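Local coordinates for putative deoxyribonuclease yjjV (Escherichia coli, PDB 1ZZM), which probably hydrolyses ester bonds as a TatD-type, metal-dependent hydrolase with a TIM-barrel fold that binds two divalent cations per subunit, its natural substrate left undefined, at residues A195-L199 with A200-L204; P212-G215 with F216-Q219; Q26-Q30 with A31-K35. All blocks are in the same frame, centred on the assembly; numbering follows the deposited sequence.

Contact 1 of 3, residues A195-L199 with A200-L204; sequences AKLPL and ASLLL
Ser-201 reaches back to Pro-198 with both its backbone and its side chain, and one carbonyl takes both donors. Ser-201 N bonds to Pro-198 O at 2.9 Å, nearly straight at 163° but from above the carbonyl plane, while Ser-201 OG donates to the same oxygen in that plane, also at 2.9 Å. The hydroxyl gets there because chi1 of 79° sets it between the backbone N and the carbonyl carbon, folded over its own main chain. One residue further on, Leu-202 N makes a weak bond to Leu-199 O at 3.4 Å; Asn-251 ND2 supplies a second donor to Leu-199 O and also bonds to Leu-202 O. Leu-197 O is taken by Arg-237 NH1 and Ala-200 O by Lys-175 NZ.

Beside these bonds the leucines pack together: Leu-197 CD1 lies 4.0 Å from Leu-202 CD2, and the side chains of Leu-199 and Leu-202 meet at about a right angle through their CD1 atoms. This is the turn, with a short 3-10 segment, that leads from helix 190-196 into strand 202-204 of a beta-alpha-beta unit. The serine hydroxyl adds a side-chain bond to the backbone bonds of the turn, so a buried polar group is satisfied locally.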
ATOM      1  N   ALA A 195     -15.033   9.672   3.676  1.00 15.42           N
ATOM      2  CA  ALA A 195     -15.954  10.617   3.054  1.00 16.12           C
ATOM      3  C   ALA A 195     -15.508  12.059   3.292  1.00 17.60           C
ATOM      4  O   ALA A 195     -15.818  12.942   2.503  1.00 22.68           O
ATOM      5  CB  ALA A 195     -17.371  10.416   3.623  1.00 18.36           C
ATOM      6  N   LYS A 196     -14.768  12.304   4.356  1.00 17.18           N
ATOM      7  CA  LYS A 196     -14.360  13.670   4.676  1.00 21.23           C
ATOM      8  C   LYS A 196     -12.971  14.124   4.242  1.00 19.69           C
ATOM      9  O   LYS A 196     -12.723  15.330   4.125  1.00 21.58           O
ATOM     10  CB  LYS A 196     -14.491  13.908   6.172  1.00 24.14           C
ATOM     11  CG  LYS A 196     -15.850  13.539   6.725  1.00 31.98           C
ATOM     12  CD  LYS A 196     -15.855  13.629   8.241  1.00 37.59           C
ATOM     13  CE  LYS A 196     -17.135  13.029   8.826  1.00 39.59           C
ATOM     14  NZ  LYS A 196     -17.112  13.053  10.316  1.00 42.11           N
ATOM     15  N   LEU A 197     -12.061  13.186   4.026  1.00 16.70           N
ATOM     16  CA  LEU A 197     -10.703  13.582   3.635  1.00 14.76           C
ATOM     17  C   LEU A 197     -10.665  14.275   2.277  1.00 15.60           C
ATOM     18  O   LEU A 197     -11.540  14.070   1.443  1.00 12.61           O
ATOM     19  CB  LEU A 197      -9.786  12.348   3.603  1.00 16.19           C
ATOM     20  CG  LEU A 197      -9.609  11.577   4.942  1.00 14.72           C
ATOM     21  CD1 LEU A 197      -8.788  10.272   4.721  1.00 12.40           C
ATOM     22  CD2 LEU A 197      -8.902  12.485   5.960  1.00 11.55           C
ATOM     23  N   PRO A 198      -9.642  15.120   2.049  1.00 13.49           N
ATOM     24  CA  PRO A 198      -9.452  15.848   0.782  1.00 15.41           C
ATOM     25  C   PRO A 198      -9.270  14.783  -0.297  1.00 16.80           C
ATOM     26  O   PRO A 198      -8.546  13.800  -0.088  1.00 12.06           O
ATOM     27  CB  PRO A 198      -8.141  16.582   0.978  1.00 13.70           C
ATOM     28  CG  PRO A 198      -8.059  16.784   2.490  1.00 17.54           C
ATOM     29  CD  PRO A 198      -8.645  15.502   3.061  1.00 16.44           C
ATOM     30  N   LEU A 199      -9.892  14.978  -1.447  1.00 13.18           N
ATOM     31  CA  LEU A 199      -9.765  13.997  -2.517  1.00 18.63           C
ATOM     32  C   LEU A 199      -8.307  13.727  -2.935  1.00 16.07           C
ATOM     33  O   LEU A 199      -7.979  12.622  -3.376  1.00 14.11           O
ATOM     34  CB  LEU A 199     -10.547  14.466  -3.743  1.00 18.47           C
ATOM     35  CG  LEU A 199     -10.844  13.421  -4.820  1.00 19.85           C
ATOM     36  CD1 LEU A 199     -11.454  12.159  -4.162  1.00 22.05           C
ATOM     37  CD2 LEU A 199     -11.854  14.010  -5.827  1.00 19.59           C
ATOM     38  N   ALA A 200      -7.449  14.738  -2.817  1.00 13.08           N
ATOM     39  CA  ALA A 200      -6.057  14.591  -3.222  1.00 13.53           C
ATOM     40  C   ALA A 200      -5.294  13.707  -2.277  1.00 14.01           C
ATOM     41  O   ALA A 200      -4.161  13.340  -2.567  1.00 12.10           O
ATOM     42  CB  ALA A 200      -5.371  15.959  -3.304  1.00 15.10           C
ATOM     43  N   SER A 201      -5.894  13.336  -1.141  1.00 10.45           N
ATOM     44  CA  SER A 201      -5.127  12.499  -0.224  1.00 13.21           C
ATOM     45  C   SER A 201      -5.370  10.986  -0.372  1.00 12.85           C
ATOM     46  O   SER A 201      -4.691  10.189   0.270  1.00 14.30           O
ATOM     47  CB  SER A 201      -5.441  12.882   1.217  1.00 14.60           C
ATOM     48  OG  SER A 201      -6.669  12.332   1.619  1.00 21.65           O
ATOM     49  N   LEU A 202      -6.306  10.607  -1.227  1.00 10.57           N
ATOM     50  CA  LEU A 202      -6.689   9.204  -1.391  1.00 10.63           C
ATOM     51  C   LEU A 202      -6.016   8.381  -2.499  1.00 10.85           C
ATOM     52  O   LEU A 202      -5.765   8.878  -3.585  1.00 11.72           O
ATOM     53  CB  LEU A 202      -8.200   9.126  -1.625  1.00 10.39           C
ATOM     54  CG  LEU A 202      -9.085   9.904  -0.644  1.00 16.30           C
ATOM     55  CD1 LEU A 202     -10.563   9.644  -0.981  1.00 16.09           C
ATOM     56  CD2 LEU A 202      -8.771   9.493   0.800  1.00 12.20           C
ATOM     57  N   LEU A 203      -5.710   7.120  -2.184  1.00  8.78           N
ATOM     58  CA  LEU A 203      -5.174   6.200  -3.182  1.00  9.93           C
ATOM     59  C   LEU A 203      -6.100   4.984  -3.129  1.00 11.25           C
ATOM     60  O   LEU A 203      -6.708   4.697  -2.079  1.00 12.17           O
ATOM     61  CB  LEU A 203      -3.748   5.732  -2.861  1.00  9.07           C
ATOM     62  CG  LEU A 203      -2.670   6.805  -2.953  1.00 11.00           C
ATOM     63  CD1 LEU A 203      -1.295   6.122  -2.736  1.00 11.95           C
ATOM     64  CD2 LEU A 203      -2.701   7.467  -4.284  1.00 10.96           C
ATOM     65  N   LEU A 204      -6.185   4.265  -4.239  1.00  9.28           N
ATOM     66  CA  LEU A 204      -7.038   3.072  -4.303  1.00  7.96           C
ATOM     67  C   LEU A 204      -6.181   1.804  -4.146  1.00 10.19           C
ATOM     68  O   LEU A 204      -5.056   1.754  -4.609  1.00 10.38           O
ATOM     69  CB  LEU A 204      -7.755   3.032  -5.654  1.00 12.83           C
ATOM     70  CG  LEU A 204      -8.899   2.037  -5.800  1.00 14.10           C
ATOM     71  CD1 LEU A 204     -10.077   2.504  -4.911  1.00 11.63           C
ATOM     72  CD2 LEU A 204      -9.351   2.020  -7.274  1.00 15.54           C
TER

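Contact 2 of 3, residues P212-G215 with F216-Q219; sequences PLNG and FQGQ
Phe-216 lays its ring against the peptide just before it, with Gly-215 O over one face and Phe-216 CG 3.6 Å from that oxygen. With chi1 at -66°, CG stands beside the backbone N and anti to the carbonyl carbon, which turns the ring back along the chain toward Asn-214 and Leu-213. Leu-213 O lies at the ring's edge, in its plane, and Phe-216 CD1 comes within 3.6 Å of Asn-214 O. Phe-216 CD1 also approaches Leu-213 CB, a looser apolar touch.

The backbone here forms a type II beta turn from Leu-213 to Phe-216, closed by Phe-216 N to Leu-213 O at 2.9 Å. That bond is bent, 143° at the hydrogen, and the donor is tilted from the carbonyl plane. Gly-215 holds the third position with a phi of 98°, where a side chain would run into the preceding carbonyl. A second type II turn follows directly, from Phe-216 to Gln-219, with Gly-218 in the equivalent place. Pro-212 packs against the second turn: its CB is 3.8 Å from Phe-216 O, and its CG meets Gln-217 CG at 4.2 Å, the two side chains crossing at about a right angle.

The double turn belongs to the loop between strand 202-204 and helix 226-236. Leu-213 rests on Arg-228 and Val-229 of that helix and Phe-216 also touches Arg-228, while Pro-212 O and Asn-214 N bond to Tyr-184 and Thr-183 in the loop between strand 175-178 and helix 190-196.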
ATOM      1  N   PRO A 212     -10.593  -9.189   2.172  1.00 18.73           N
ATOM      2  CA  PRO A 212     -11.697  -9.476   1.239  1.00 19.98           C
ATOM      3  C   PRO A 212     -12.829  -8.468   1.407  1.00 18.05           C
ATOM      4  O   PRO A 212     -13.077  -8.005   2.525  1.00 20.88           O
ATOM      5  CB  PRO A 212     -12.120 -10.907   1.626  1.00 17.59           C
ATOM      6  CG  PRO A 212     -11.728 -11.009   3.068  1.00 20.80           C
ATOM      7  CD  PRO A 212     -10.356 -10.334   3.061  1.00 20.08           C
ATOM      8  N   LEU A 213     -13.501  -8.095   0.325  1.00 18.56           N
ATOM      9  CA  LEU A 213     -14.589  -7.124   0.468  1.00 20.29           C
ATOM     10  C   LEU A 213     -15.864  -7.778   1.027  1.00 20.11           C
ATOM     11  O   LEU A 213     -16.036  -9.014   0.976  1.00 18.82           O
ATOM     12  CB  LEU A 213     -14.909  -6.453  -0.866  1.00 15.25           C
ATOM     13  CG  LEU A 213     -14.016  -5.304  -1.352  1.00 18.07           C
ATOM     14  CD1 LEU A 213     -12.534  -5.755  -1.530  1.00 17.08           C
ATOM     15  CD2 LEU A 213     -14.581  -4.791  -2.640  1.00 14.57           C
ATOM     16  N   ASN A 214     -16.750  -6.933   1.552  1.00 18.72           N
ATOM     17  CA  ASN A 214     -18.026  -7.369   2.128  1.00 17.96           C
ATOM     18  C   ASN A 214     -18.822  -8.166   1.098  1.00 19.63           C
ATOM     19  O   ASN A 214     -19.137  -7.660   0.023  1.00 20.06           O
ATOM     20  CB  ASN A 214     -18.852  -6.155   2.581  1.00 16.74           C
ATOM     21  CG  ASN A 214     -19.996  -6.541   3.507  1.00 21.87           C
ATOM     22  OD1 ASN A 214     -20.271  -7.720   3.688  1.00 21.50           O
ATOM     23  ND2 ASN A 214     -20.651  -5.552   4.105  1.00 22.44           N
ATOM     24  N   GLY A 215     -19.134  -9.414   1.430  1.00 24.47           N
ATOM     25  CA  GLY A 215     -19.897 -10.248   0.512  1.00 26.83           C
ATOM     26  C   GLY A 215     -19.017 -11.177  -0.302  1.00 29.67           C
ATOM     27  O   GLY A 215     -19.517 -11.953  -1.131  1.00 29.56           O
ATOM     28  N   PHE A 216     -17.706 -11.097  -0.063  1.00 29.01           N
ATOM     29  CA  PHE A 216     -16.736 -11.911  -0.773  1.00 28.45           C
ATOM     30  C   PHE A 216     -15.799 -12.602   0.171  1.00 27.89           C
ATOM     31  O   PHE A 216     -14.732 -13.047  -0.222  1.00 28.09           O
ATOM     32  CB  PHE A 216     -15.930 -11.047  -1.748  1.00 27.63           C
ATOM     33  CG  PHE A 216     -16.751 -10.488  -2.861  1.00 28.92           C
ATOM     34  CD1 PHE A 216     -17.477  -9.316  -2.689  1.00 27.28           C
ATOM     35  CD2 PHE A 216     -16.854 -11.172  -4.070  1.00 29.59           C
ATOM     36  CE1 PHE A 216     -18.296  -8.833  -3.699  1.00 25.97           C
ATOM     37  CE2 PHE A 216     -17.667 -10.701  -5.078  1.00 29.76           C
ATOM     38  CZ  PHE A 216     -18.394  -9.524  -4.895  1.00 29.02           C
ATOM     39  N   GLN A 217     -16.185 -12.695   1.433  1.00 29.72           N
ATOM     40  CA  GLN A 217     -15.343 -13.360   2.411  1.00 31.62           C
ATOM     41  C   GLN A 217     -15.320 -14.868   2.133  1.00 33.35           C
ATOM     42  O   GLN A 217     -16.225 -15.404   1.480  1.00 31.99           O
ATOM     43  CB  GLN A 217     -15.877 -13.077   3.813  1.00 34.12           C
ATOM     44  CG  GLN A 217     -15.668 -11.639   4.229  1.00 35.19           C
ATOM     45  CD  GLN A 217     -16.586 -11.216   5.350  1.00 38.34           C
ATOM     46  OE1 GLN A 217     -17.772 -10.937   5.130  1.00 36.83           O
ATOM     47  NE2 GLN A 217     -16.045 -11.165   6.568  1.00 39.59           N
ATOM     48  N   GLY A 218     -14.277 -15.541   2.608  1.00 33.15           N
ATOM     49  CA  GLY A 218     -14.168 -16.974   2.383  1.00 33.51           C
ATOM     50  C   GLY A 218     -13.324 -17.385   1.183  1.00 34.08           C
ATOM     51  O   GLY A 218     -13.103 -18.576   0.971  1.00 33.71           O
ATOM     52  N   GLN A 219     -12.874 -16.410   0.386  1.00 31.68           N
ATOM     53  CA  GLN A 219     -12.036 -16.673  -0.788  1.00 30.65           C
ATOM     54  C   GLN A 219     -11.040 -15.517  -0.928  1.00 27.24           C
ATOM     55  O   GLN A 219     -11.276 -14.416  -0.440  1.00 25.09           O
ATOM     56  CB  GLN A 219     -12.887 -16.802  -2.062  1.00 31.39           C
ATOM     57  CG  GLN A 219     -13.589 -15.535  -2.529  1.00 36.42           C
ATOM     58  CD  GLN A 219     -14.637 -15.796  -3.613  1.00 40.08           C
ATOM     59  OE1 GLN A 219     -14.342 -16.382  -4.664  1.00 42.43           O
ATOM     60  NE2 GLN A 219     -15.868 -15.358  -3.360  1.00 42.03           N
TER

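Contact 3 of 3, residues Q26-Q30 with A31-K35; sequences QRAAQ and AGVGK
Gly-32 N donates to Ala-29 O at 2.7 Å, and Val-33 N reaches back five residues to Ala-28 O at 2.9 Å. Both are respectable though somewhat bent bonds, and in both the donor sits above the acceptor's carbonyl plane. Ala-31 N is held less firmly: it is shared between weak bonds to Ala-28 O at 3.0 Å and to Arg-27 O at 3.4 Å. Ala-28 O therefore receives the Val-33 amide together with a weaker share of Ala-31's.

The two principal bonds, one looping inside the other, make a Schellman motif at the C-terminal end of helix 21-30. Gly-32 is where the chain leaves helical geometry, and its phi of 97° reverses the backbone so that the next residue can enter strand 33-39. In fold terms this is the return from helix to strand in the beta-alpha-beta unit that starts with strand 5-7. Backbone bonds between Phe-5 and both Gly-32 and Gly-34 tie the chain to strand 5-7 as the new strand begins.

Around the bonded core the packing is mainly apolar. Ala-28 CB and Val-33 CB meet at 4.0 Å across the reversal, the hydrophobic pairing that commonly accompanies a Schellman end. Val-33 CB also lies 3.3 Å from Ala-28 O, and with CG1 anti to the backbone N (chi1 -177°) it is CG2 that turns back toward this oxygen. A CA-H...O contact from Ala-29 CA to Val-33 O, 3.5 Å long, adds to the closure. Ala-31 CB settles against Ala-28 O, and the Ala-31 side chain also touches Glu-224, which forms a long, weak ion pair with Arg-27.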
ATOM      1  N   GLN A  26      -5.065 -10.182 -16.697  1.00 16.32           N
ATOM      2  CA  GLN A  26      -6.172  -9.904 -17.631  1.00 19.29           C
ATOM      3  C   GLN A  26      -7.467  -9.637 -16.860  1.00 17.38           C
ATOM      4  O   GLN A  26      -8.240  -8.752 -17.226  1.00 17.10           O
ATOM      5  CB  GLN A  26      -6.408 -11.064 -18.621  1.00 20.68           C
ATOM      6  CG  GLN A  26      -5.171 -11.504 -19.413  1.00 31.32           C
ATOM      7  CD  GLN A  26      -5.349 -12.867 -20.103  1.00 38.05           C
ATOM      8  OE1 GLN A  26      -6.085 -13.735 -19.613  1.00 41.67           O
ATOM      9  NE2 GLN A  26      -4.657 -13.065 -21.228  1.00 41.60           N
ATOM     10  N   ARG A  27      -7.711 -10.393 -15.793  1.00 16.56           N
ATOM     11  CA  ARG A  27      -8.915 -10.169 -15.005  1.00 15.41           C
ATOM     12  C   ARG A  27      -8.874  -8.757 -14.403  1.00 17.09           C
ATOM     13  O   ARG A  27      -9.899  -8.088 -14.322  1.00 18.59           O
ATOM     14  CB  ARG A  27      -9.050 -11.222 -13.900  1.00 16.62           C
ATOM     15  CG  ARG A  27      -9.300 -12.639 -14.431  1.00 17.73           C
ATOM     16  CD  ARG A  27      -9.179 -13.701 -13.339  1.00 19.02           C
ATOM     17  NE  ARG A  27     -10.221 -13.629 -12.302  1.00 22.06           N
ATOM     18  CZ  ARG A  27     -10.424 -14.579 -11.381  1.00 19.67           C
ATOM     19  NH1 ARG A  27      -9.652 -15.661 -11.363  1.00 21.44           N
ATOM     20  NH2 ARG A  27     -11.434 -14.480 -10.502  1.00 21.91           N
ATOM     21  N   ALA A  28      -7.690  -8.316 -13.996  1.00 17.38           N
ATOM     22  CA  ALA A  28      -7.515  -6.986 -13.428  1.00 16.05           C
ATOM     23  C   ALA A  28      -7.751  -5.955 -14.514  1.00 15.10           C
ATOM     24  O   ALA A  28      -8.512  -4.999 -14.337  1.00 14.32           O
ATOM     25  CB  ALA A  28      -6.090  -6.814 -12.848  1.00 15.62           C
ATOM     26  N   ALA A  29      -7.120  -6.159 -15.660  1.00 13.72           N
ATOM     27  CA  ALA A  29      -7.267  -5.179 -16.736  1.00 16.22           C
ATOM     28  C   ALA A  29      -8.711  -5.016 -17.203  1.00 18.66           C
ATOM     29  O   ALA A  29      -9.189  -3.898 -17.374  1.00 20.07           O
ATOM     30  CB  ALA A  29      -6.403  -5.558 -17.902  1.00 14.39           C
ATOM     31  N   GLN A  30      -9.401  -6.120 -17.445  1.00 18.51           N
ATOM     32  CA  GLN A  30     -10.770  -5.997 -17.905  1.00 20.76           C
ATOM     33  C   GLN A  30     -11.635  -5.222 -16.909  1.00 18.65           C
ATOM     34  O   GLN A  30     -12.629  -4.624 -17.308  1.00 16.96           O
ATOM     35  CB  GLN A  30     -11.385  -7.366 -18.196  1.00 23.31           C
ATOM     36  CG  GLN A  30     -11.404  -8.348 -17.042  1.00 31.99           C
ATOM     37  CD  GLN A  30     -12.287  -9.561 -17.353  1.00 38.81           C
ATOM     38  OE1 GLN A  30     -12.580  -9.835 -18.529  1.00 41.28           O
ATOM     39  NE2 GLN A  30     -12.709 -10.295 -16.304  1.00 35.10           N
ATOM     40  N   ALA A  31     -11.259  -5.226 -15.631  1.00 15.00           N
ATOM     41  CA  ALA A  31     -12.019  -4.481 -14.619  1.00 15.15           C
ATOM     42  C   ALA A  31     -11.595  -3.024 -14.613  1.00 13.89           C
ATOM     43  O   ALA A  31     -12.156  -2.188 -13.859  1.00 15.61           O
ATOM     44  CB  ALA A  31     -11.782  -5.071 -13.236  1.00 12.18           C
ATOM     45  N   GLY A  32     -10.599  -2.708 -15.428  1.00 15.59           N
ATOM     46  CA  GLY A  32     -10.097  -1.345 -15.486  1.00 16.06           C
ATOM     47  C   GLY A  32      -8.855  -1.123 -14.618  1.00 15.51           C
ATOM     48  O   GLY A  32      -8.326  -0.010 -14.568  1.00 14.99           O
ATOM     49  N   VAL A  33      -8.380  -2.172 -13.941  1.00 11.02           N
ATOM     50  CA  VAL A  33      -7.182  -2.045 -13.106  1.00 13.80           C
ATOM     51  C   VAL A  33      -5.977  -2.264 -14.018  1.00 13.32           C
ATOM     52  O   VAL A  33      -5.569  -3.380 -14.268  1.00 16.93           O
ATOM     53  CB  VAL A  33      -7.214  -3.076 -11.926  1.00 13.03           C
ATOM     54  CG1 VAL A  33      -6.009  -2.904 -11.020  1.00 15.02           C
ATOM     55  CG2 VAL A  33      -8.488  -2.885 -11.132  1.00 12.68           C
ATOM     56  N   GLY A  34      -5.399  -1.162 -14.476  1.00 14.44           N
ATOM     57  CA  GLY A  34      -4.304  -1.204 -15.437  1.00 13.95           C
ATOM     58  C   GLY A  34      -2.884  -1.344 -14.945  1.00 14.46           C
ATOM     59  O   GLY A  34      -2.011  -1.783 -15.711  1.00 13.35           O
ATOM     60  N   LYS A  35      -2.637  -0.934 -13.697  1.00 13.80           N
ATOM     61  CA  LYS A  35      -1.310  -1.063 -13.092  1.00 13.04           C
ATOM     62  C   LYS A  35      -1.512  -1.522 -11.657  1.00 12.21           C
ATOM     63  O   LYS A  35      -2.539  -1.232 -11.023  1.00 11.18           O
ATOM     64  CB  LYS A  35      -0.550   0.272 -13.102  1.00 15.98           C
ATOM     65  CG  LYS A  35      -0.161   0.711 -14.525  1.00 20.61           C
ATOM     66  CD  LYS A  35       0.579   2.003 -14.559  1.00 27.77           C
ATOM     67  CE  LYS A  35       1.213   2.182 -15.931  1.00 28.74           C
ATOM     68  NZ  LYS A  35       0.215   2.034 -17.020  1.00 34.88           N
TER

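Overall arrangement
All three contacts are turns in one TatD-type barrel domain, following one another along the chain in the order contact 3, contact 1, contact 2. Contacts 3 and 1 do the same job in different beta-alpha-beta units, passing the chain from helix to strand; contact 2 lies in the loop after strand 202-204, the strand that contact 1 leads into. They stay apart: contacts 1 and 2 approach to about 9 Å at the nearest atoms, 1 and 3 to about 6 Å, 2 and 3 to about 7 Å. Side chain to side chain, Pro-212 is about 8 Å from Asp-207 and Val-33 about 11 Å from His-9, both ligands of the first metal; Leu-202 is about 12 Å from His-157, which binds the second.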